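Local coordinates for tRNA threonylcarbamoyladenosine biosynthesis protein TsaE (Haemophilus influenzae, PDB 1HTW) that is required for forming the threonylcarbamoyl group on adenosine 37 of tRNAs that read codons beginning with adenine, and binds ATP and magnesium, at residues A[17-20]-A[21-25]; A[8-11]-A[12-15]. All blocks are in the same frame, centred on the assembly; numbering follows the deposited sequence.

How the contacts relate
Both contacts are local and partly buried and lie in series on helix 11-28, their centres about 13 Å apart. Contact 2 (8-11 with 12-15) forms the start of the helix, after strand 3-8, and its chemistry is that of a capped helix end beside a nucleotide: an aspartate and a serine hold the first turn, while a glutamate reaches the ribose of ADP. I8 and M14 are buried here, P9 and F12 exposed. Contact 1 (17-20 with 21-25) is mid-helix, with F17, G18, F21 and A22 buried and K19 and K20 exposed. It does not reach the nucleotide. The two meet where CB of F17 packs on CD1 of I8, 3.9 Å away.

Contact 1 (A[17-20]-A[21-25]); sequences FGKK and FAEIL
F17 lays one ring carbon against the root of F21, CE2 standing 4.2 Å from CB of F21 one turn further along the helix. CG and CD2 of the F21 ring are hardly farther from that CE2 (both 4.4 Å), and the two side chains meet at a slant. Nearly equal first torsions (chi1 -178° in F17, -177° in F21) send both rings off the same flank of the helix, which lets the first reach the base of the second. Beyond this touch they serve different neighbours. F17 packs on L4, Q6 and I8 of strand 3-8 and meets the ring of F156 with the planes almost parallel, whereas F21 reaches I152 of helix 147-155 and M53 of helix 46-56.

On the polar side K19 and E23 run next to each other in the same direction. The lysine chain is extended until its last torsion, and the glutamate bends at chi2 (-77°); together these bring NZ of K19 to 3.3 Å from OE2 of E23, a salt bridge whose hydrogen bond is weak. The stronger hold on that ammonium group is the carbonyl of G56, so the lysine also ties this helix to the end of helix 46-56. E23 and I24 fold back over carbonyls of the preceding turn, CG of E23 lying 3.2 Å from O of K19.

Beneath the side chains, four successive backbone bonds join the two segments, from F21 N to F17 O (2.9 Å) through to I24 N to K20 O (3.0 Å). G18 takes part through its carbonyl, which accepts from A22 N at 2.8 Å. The pattern is that of an amphipathic alpha-helix with an i to i+4 salt bridge on its polar side, here packed against the sheet and helices of a P-loop NTPase-like domain.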
ATOM      1  N   PHE A  17      -3.988  10.293   7.173  1.00 17.41           N
ATOM      2  CA  PHE A  17      -4.601   8.981   7.067  1.00 16.12           C
ATOM      3  C   PHE A  17      -3.575   7.908   6.726  1.00 17.37           C
ATOM      4  O   PHE A  17      -3.563   6.851   7.354  1.00 15.50           O
ATOM      5  CB  PHE A  17      -5.690   8.986   5.929  1.00 14.72           C
ATOM      6  CG  PHE A  17      -6.356   7.623   5.845  1.00 18.04           C
ATOM      7  CD1 PHE A  17      -7.465   7.372   6.664  1.00 23.24           C
ATOM      8  CD2 PHE A  17      -5.893   6.666   4.989  1.00 18.93           C
ATOM      9  CE1 PHE A  17      -8.065   6.102   6.581  1.00 18.83           C
ATOM     10  CE2 PHE A  17      -6.454   5.406   4.946  1.00 17.70           C
ATOM     11  CZ  PHE A  17      -7.574   5.149   5.746  1.00 21.51           C
ATOM     12  N   GLY A  18      -2.578   8.248   5.877  1.00 16.34           N
ATOM     13  CA  GLY A  18      -1.522   7.256   5.616  1.00 12.97           C
ATOM     14  C   GLY A  18      -0.752   6.930   6.923  1.00 14.86           C
ATOM     15  O   GLY A  18      -0.448   5.751   7.153  1.00 15.88           O
ATOM     16  N   LYS A  19      -0.475   7.934   7.709  1.00 15.52           N
ATOM     17  CA  LYS A  19       0.338   7.695   8.949  1.00 14.16           C
ATOM     18  C   LYS A  19      -0.492   6.756   9.869  1.00 21.17           C
ATOM     19  O   LYS A  19       0.027   5.744  10.348  1.00 17.66           O
ATOM     20  CB  LYS A  19       0.627   8.967   9.684  1.00 16.62           C
ATOM     21  CG  LYS A  19       1.403   8.718  11.017  1.00 23.15           C
ATOM     22  CD  LYS A  19       1.683   9.997  11.759  1.00 34.57           C
ATOM     23  CE  LYS A  19       2.184   9.753  13.177  1.00 51.93           C
ATOM     24  NZ  LYS A  19       3.370   8.841  13.235  1.00 38.77           N
ATOM     25  N   LYS A  20      -1.774   7.083  10.013  1.00 16.12           N
ATOM     26  CA  LYS A  20      -2.632   6.216  10.888  1.00 18.88           C
ATOM     27  C   LYS A  20      -2.729   4.810  10.332  1.00 18.87           C
ATOM     28  O   LYS A  20      -2.562   3.853  11.132  1.00 19.19           O
ATOM     29  CB  LYS A  20      -4.025   6.836  11.031  1.00 19.31           C
ATOM     30  CG  LYS A  20      -4.999   5.992  11.851  1.00 29.01           C
ATOM     31  CD  LYS A  20      -6.381   6.614  11.952  1.00 26.73           C
ATOM     32  CE  LYS A  20      -7.119   6.094  13.204  1.00 30.28           C
ATOM     33  NZ  LYS A  20      -8.205   5.161  12.797  1.00 52.15           N
ATOM     34  N   PHE A  21      -2.917   4.608   9.042  1.00 13.37           N
ATOM     35  CA  PHE A  21      -3.017   3.299   8.437  1.00 13.34           C
ATOM     36  C   PHE A  21      -1.709   2.512   8.594  1.00 16.17           C
ATOM     37  O   PHE A  21      -1.641   1.339   8.945  1.00 18.07           O
ATOM     38  CB  PHE A  21      -3.361   3.478   6.950  1.00 15.48           C
ATOM     39  CG  PHE A  21      -3.584   2.295   6.089  1.00 17.48           C
ATOM     40  CD1 PHE A  21      -4.183   1.142   6.558  1.00 15.84           C
ATOM     41  CD2 PHE A  21      -3.289   2.324   4.719  1.00 18.46           C
ATOM     42  CE1 PHE A  21      -4.371   0.047   5.715  1.00 18.63           C
ATOM     43  CE2 PHE A  21      -3.508   1.277   3.869  1.00 25.77           C
ATOM     44  CZ  PHE A  21      -4.040   0.070   4.393  1.00 21.90           C
ATOM     45  N   ALA A  22      -0.567   3.177   8.342  1.00 13.16           N
ATOM     46  CA  ALA A  22       0.732   2.479   8.436  1.00 17.34           C
ATOM     47  C   ALA A  22       1.021   2.113   9.913  1.00 15.34           C
ATOM     48  O   ALA A  22       1.497   0.983  10.127  1.00 17.14           O
ATOM     49  CB  ALA A  22       1.848   3.399   7.947  1.00 15.99           C
ATOM     50  N   GLU A  23       0.644   2.958  10.843  1.00 14.94           N
ATOM     51  CA  GLU A  23       0.821   2.676  12.269  1.00 19.97           C
ATOM     52  C   GLU A  23       0.017   1.441  12.655  1.00 22.91           C
ATOM     53  O   GLU A  23       0.559   0.555  13.360  1.00 20.00           O
ATOM     54  CB  GLU A  23       0.550   3.849  13.142  1.00 17.13           C
ATOM     55  CG  GLU A  23       1.540   5.015  13.038  1.00 20.02           C
ATOM     56  CD  GLU A  23       2.837   4.725  13.775  1.00 56.46           C
ATOM     57  OE1 GLU A  23       3.086   3.547  14.110  1.00 71.30           O
ATOM     58  OE2 GLU A  23       3.614   5.676  14.029  1.00 63.31           O
ATOM     59  N   ILE A  24      -1.199   1.316  12.104  1.00 17.50           N
ATOM     60  CA  ILE A  24      -1.987   0.112  12.385  1.00 19.23           C
ATOM     61  C   ILE A  24      -1.297  -1.106  11.842  1.00 25.42           C
ATOM     62  O   ILE A  24      -1.149  -2.129  12.545  1.00 20.40           O
ATOM     63  CB  ILE A  24      -3.421   0.233  11.807  1.00 12.49           C
ATOM     64  CG1 ILE A  24      -4.228   1.197  12.661  1.00 16.70           C
ATOM     65  CG2 ILE A  24      -4.064  -1.108  11.601  1.00 22.63           C
ATOM     66  CD1 ILE A  24      -5.572   1.509  12.006  1.00 20.60           C
ATOM     67  N   LEU A  25      -0.778  -1.072  10.613  1.00 16.31           N
ATOM     68  CA  LEU A  25      -0.067  -2.218  10.037  1.00 17.51           C
ATOM     69  C   LEU A  25       1.176  -2.574  10.853  1.00 19.01           C
ATOM     70  O   LEU A  25       1.418  -3.798  11.003  1.00 19.66           O
ATOM     71  CB  LEU A  25       0.331  -1.941   8.588  1.00 17.12           C
ATOM     72  CG  LEU A  25      -0.763  -1.558   7.620  1.00 18.21           C
ATOM     73  CD1 LEU A  25      -0.162  -1.546   6.189  1.00 17.40           C
ATOM     74  CD2 LEU A  25      -1.885  -2.597   7.660  1.00 19.95           C
TER

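Contact 2 (A[8-11]-A[12-15]); sequences IPDE and FSML. With ADP (adenosine-5'-diphosphate), chain H.
The N-terminal cap of helix 11-28 forms one side of the ADP pocket, with D10 at the N-cap position. Its OD1 takes two bonds from S13: the backbone N at 2.9 Å, nearly in line with the carboxylate C-O bond, and the hydroxyl OG at 2.8 Å, arriving from above the carboxylate plane. A chi1 of 44° sets the D10 carboxylate between its own N and carbonyl carbon, turned back over the first turn, and the double grip should hold its rotation. L15 N bonds to E11 O at 3.0 Å.

E11 points away from the cap, toward the nucleotide, its extended chain letting OE1 accept a short 2.5 Å bond from the ribose O2' of ADP; OE2 is held by R51 in a salt bridge. CB of E11 stands over the adenine face, 3.9 Å from C5, whereas M14 curls round the N1/C2 end, CB 3.7 Å from N1. On the strand side, CG2 of I8 packs 3.9 Å from CB of M14.

I8 and M14 also touch R138 and I140 of strand 137-144, while E11, M14 and L15 lean on helix 46-56, which begins within the P-loop, placing this helix start between the sheet and that helix.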
ATOM      1  N   ILE A   8     -11.458  12.392   2.637  1.00 14.25           N
ATOM      2  CA  ILE A   8     -10.091  13.005   2.773  1.00 13.42           C
ATOM      3  C   ILE A   8     -10.152  14.396   2.081  1.00 13.04           C
ATOM      4  O   ILE A   8     -10.011  14.472   0.870  1.00 16.64           O
ATOM      5  CB  ILE A   8      -9.156  12.110   1.955  1.00 14.43           C
ATOM      6  CG1 ILE A   8      -9.103  10.689   2.545  1.00 18.85           C
ATOM      7  CG2 ILE A   8      -7.757  12.770   2.004  1.00 18.48           C
ATOM      8  CD1 ILE A   8      -8.638  10.587   4.005  1.00 18.96           C
ATOM      9  N   PRO A   9     -10.444  15.390   2.883  1.00 14.94           N
ATOM     10  CA  PRO A   9     -10.731  16.734   2.308  1.00 22.77           C
ATOM     11  C   PRO A   9      -9.605  17.428   1.623  1.00 26.10           C
ATOM     12  O   PRO A   9      -9.784  18.306   0.761  1.00 23.17           O
ATOM     13  CB  PRO A   9     -11.243  17.516   3.514  1.00 20.43           C
ATOM     14  CG  PRO A   9     -10.862  16.793   4.713  1.00 22.51           C
ATOM     15  CD  PRO A   9     -10.699  15.337   4.316  1.00 14.19           C
ATOM     16  N   ASP A  10      -8.333  17.066   1.915  1.00 18.22           N
ATOM     17  CA  ASP A  10      -7.200  17.755   1.319  1.00 15.93           C
ATOM     18  C   ASP A  10      -5.936  16.915   1.516  1.00 22.51           C
ATOM     19  O   ASP A  10      -6.039  15.807   2.092  1.00 20.87           O
ATOM     20  CB  ASP A  10      -7.014  19.087   2.091  1.00 25.36           C
ATOM     21  CG  ASP A  10      -7.131  18.929   3.581  1.00 42.14           C
ATOM     22  OD1 ASP A  10      -6.446  18.068   4.199  1.00 27.51           O
ATOM     23  OD2 ASP A  10      -7.948  19.646   4.210  1.00 32.95           O
ATOM     24  N   GLU A  11      -4.872  17.354   0.871  1.00 22.43           N
ATOM     25  CA  GLU A  11      -3.646  16.547   0.925  1.00 25.70           C
ATOM     26  C   GLU A  11      -3.119  16.323   2.316  1.00 22.58           C
ATOM     27  O   GLU A  11      -2.638  15.166   2.540  1.00 20.99           O
ATOM     28  CB  GLU A  11      -2.611  17.185  -0.019  1.00 28.08           C
ATOM     29  CG  GLU A  11      -1.360  16.300  -0.111  1.00 25.17           C
ATOM     30  CD  GLU A  11      -0.458  16.678  -1.258  1.00 45.16           C
ATOM     31  OE1 GLU A  11      -0.959  17.269  -2.236  1.00 40.96           O
ATOM     32  OE2 GLU A  11       0.758  16.395  -1.157  1.00 49.60           O
ATOM     33  N   PHE A  12      -3.215  17.232   3.261  1.00 22.88           N
ATOM     34  CA  PHE A  12      -2.731  17.033   4.628  1.00 25.55           C
ATOM     35  C   PHE A  12      -3.454  15.879   5.292  1.00 28.43           C
ATOM     36  O   PHE A  12      -2.956  15.020   6.033  1.00 23.59           O
ATOM     37  CB  PHE A  12      -2.949  18.277   5.492  1.00 26.18           C
ATOM     38  CG  PHE A  12      -1.672  19.035   5.793  1.00 32.88           C
ATOM     39  CD1 PHE A  12      -0.624  18.392   6.399  1.00 24.33           C
ATOM     40  CD2 PHE A  12      -1.563  20.370   5.455  1.00 38.22           C
ATOM     41  CE1 PHE A  12       0.522  19.118   6.755  1.00 32.44           C
ATOM     42  CE2 PHE A  12      -0.406  21.081   5.736  1.00 42.06           C
ATOM     43  CZ  PHE A  12       0.625  20.436   6.407  1.00 38.32           C
ATOM     44  N   SER A  13      -4.777  15.834   4.952  1.00 21.81           N
ATOM     45  CA  SER A  13      -5.588  14.739   5.484  1.00 18.41           C
ATOM     46  C   SER A  13      -5.178  13.410   4.858  1.00 17.25           C
ATOM     47  O   SER A  13      -5.324  12.378   5.551  1.00 18.21           O
ATOM     48  CB  SER A  13      -7.076  15.035   5.121  1.00 20.60           C
ATOM     49  OG  SER A  13      -7.470  16.164   5.937  1.00 30.33           O
ATOM     50  N   MET A  14      -4.715  13.356   3.643  1.00 14.56           N
ATOM     51  CA  MET A  14      -4.321  12.106   3.024  1.00 15.84           C
ATOM     52  C   MET A  14      -3.046  11.589   3.780  1.00 19.82           C
ATOM     53  O   MET A  14      -2.925  10.397   3.974  1.00 17.26           O
ATOM     54  CB  MET A  14      -3.923  12.246   1.560  1.00 15.79           C
ATOM     55  CG  MET A  14      -3.605  10.972   0.854  1.00 15.29           C
ATOM     56  SD  MET A  14      -5.020   9.674   0.773  1.00 22.03           S
ATOM     57  CE  MET A  14      -5.576   9.902  -1.010  1.00 20.94           C
ATOM     58  N   LEU A  15      -2.185  12.582   4.038  1.00 13.67           N
ATOM     59  CA  LEU A  15      -0.929  12.184   4.756  1.00 16.42           C
ATOM     60  C   LEU A  15      -1.212  11.723   6.174  1.00 15.04           C
ATOM     61  O   LEU A  15      -0.629  10.634   6.528  1.00 18.64           O
ATOM     62  CB  LEU A  15      -0.008  13.395   4.717  1.00 13.08           C
ATOM     63  CG  LEU A  15       0.446  13.880   3.350  1.00 20.28           C
ATOM     64  CD1 LEU A  15       1.202  15.212   3.496  1.00 20.90           C
ATOM     65  CD2 LEU A  15       1.203  12.852   2.555  1.00 16.58           C
TER
HETATM   66  PB  ADP H 560      -1.226   8.435  -8.214  1.00 19.45           P
HETATM   67  O1B ADP H 560      -0.035   7.662  -7.633  1.00 18.98           O
HETATM   68  O2B ADP H 560      -2.518   7.801  -7.918  1.00 20.16           O
HETATM   69  O3B ADP H 560      -0.966   8.579  -9.775  1.00 26.45           O
HETATM   70  PA  ADP H 560      -0.056  10.812  -7.036  1.00 20.91           P
HETATM   71  O1A ADP H 560       1.256  10.728  -7.747  1.00 25.00           O
HETATM   72  O2A ADP H 560      -0.000  10.646  -5.567  1.00 19.97           O
HETATM   73  O3A ADP H 560      -1.147   9.881  -7.703  1.00 15.72           O
HETATM   74  O5' ADP H 560      -0.640  12.272  -7.347  1.00 24.82           O
HETATM   75  C5' ADP H 560      -1.619  12.926  -6.581  1.00 15.63           C
HETATM   76  C4' ADP H 560      -1.581  14.429  -6.970  1.00 24.85           C
HETATM   77  O4' ADP H 560      -2.762  15.061  -6.481  1.00 24.46           O
HETATM   78  C3' ADP H 560      -0.391  15.162  -6.390  1.00 27.78           C
HETATM   79  O3' ADP H 560       0.152  16.104  -7.368  1.00 31.52           O
HETATM   80  C2' ADP H 560      -1.009  15.787  -5.154  1.00 24.74           C
HETATM   81  O2' ADP H 560      -0.301  16.898  -4.638  1.00 31.93           O
HETATM   82  C1' ADP H 560      -2.457  16.081  -5.603  1.00 21.52           C
HETATM   83  N9  ADP H 560      -3.403  16.085  -4.515  1.00 33.39           N
HETATM   84  C8  ADP H 560      -4.320  17.059  -4.240  1.00 33.51           C
HETATM   85  N7  ADP H 560      -5.147  16.839  -3.277  1.00 32.82           N
HETATM   86  C5  ADP H 560      -4.773  15.641  -2.852  1.00 28.71           C
HETATM   87  C6  ADP H 560      -5.372  14.895  -1.866  1.00 23.30           C
HETATM   88  N6  ADP H 560      -6.442  15.251  -1.170  1.00 19.99           N
HETATM   89  N1  ADP H 560      -4.860  13.640  -1.717  1.00 20.27           N
HETATM   90  C2  ADP H 560      -3.834  13.226  -2.478  1.00 19.75           C
HETATM   91  N3  ADP H 560      -3.215  13.861  -3.496  1.00 23.88           N
HETATM   92  C4  ADP H 560      -3.745  15.106  -3.580  1.00 25.84           C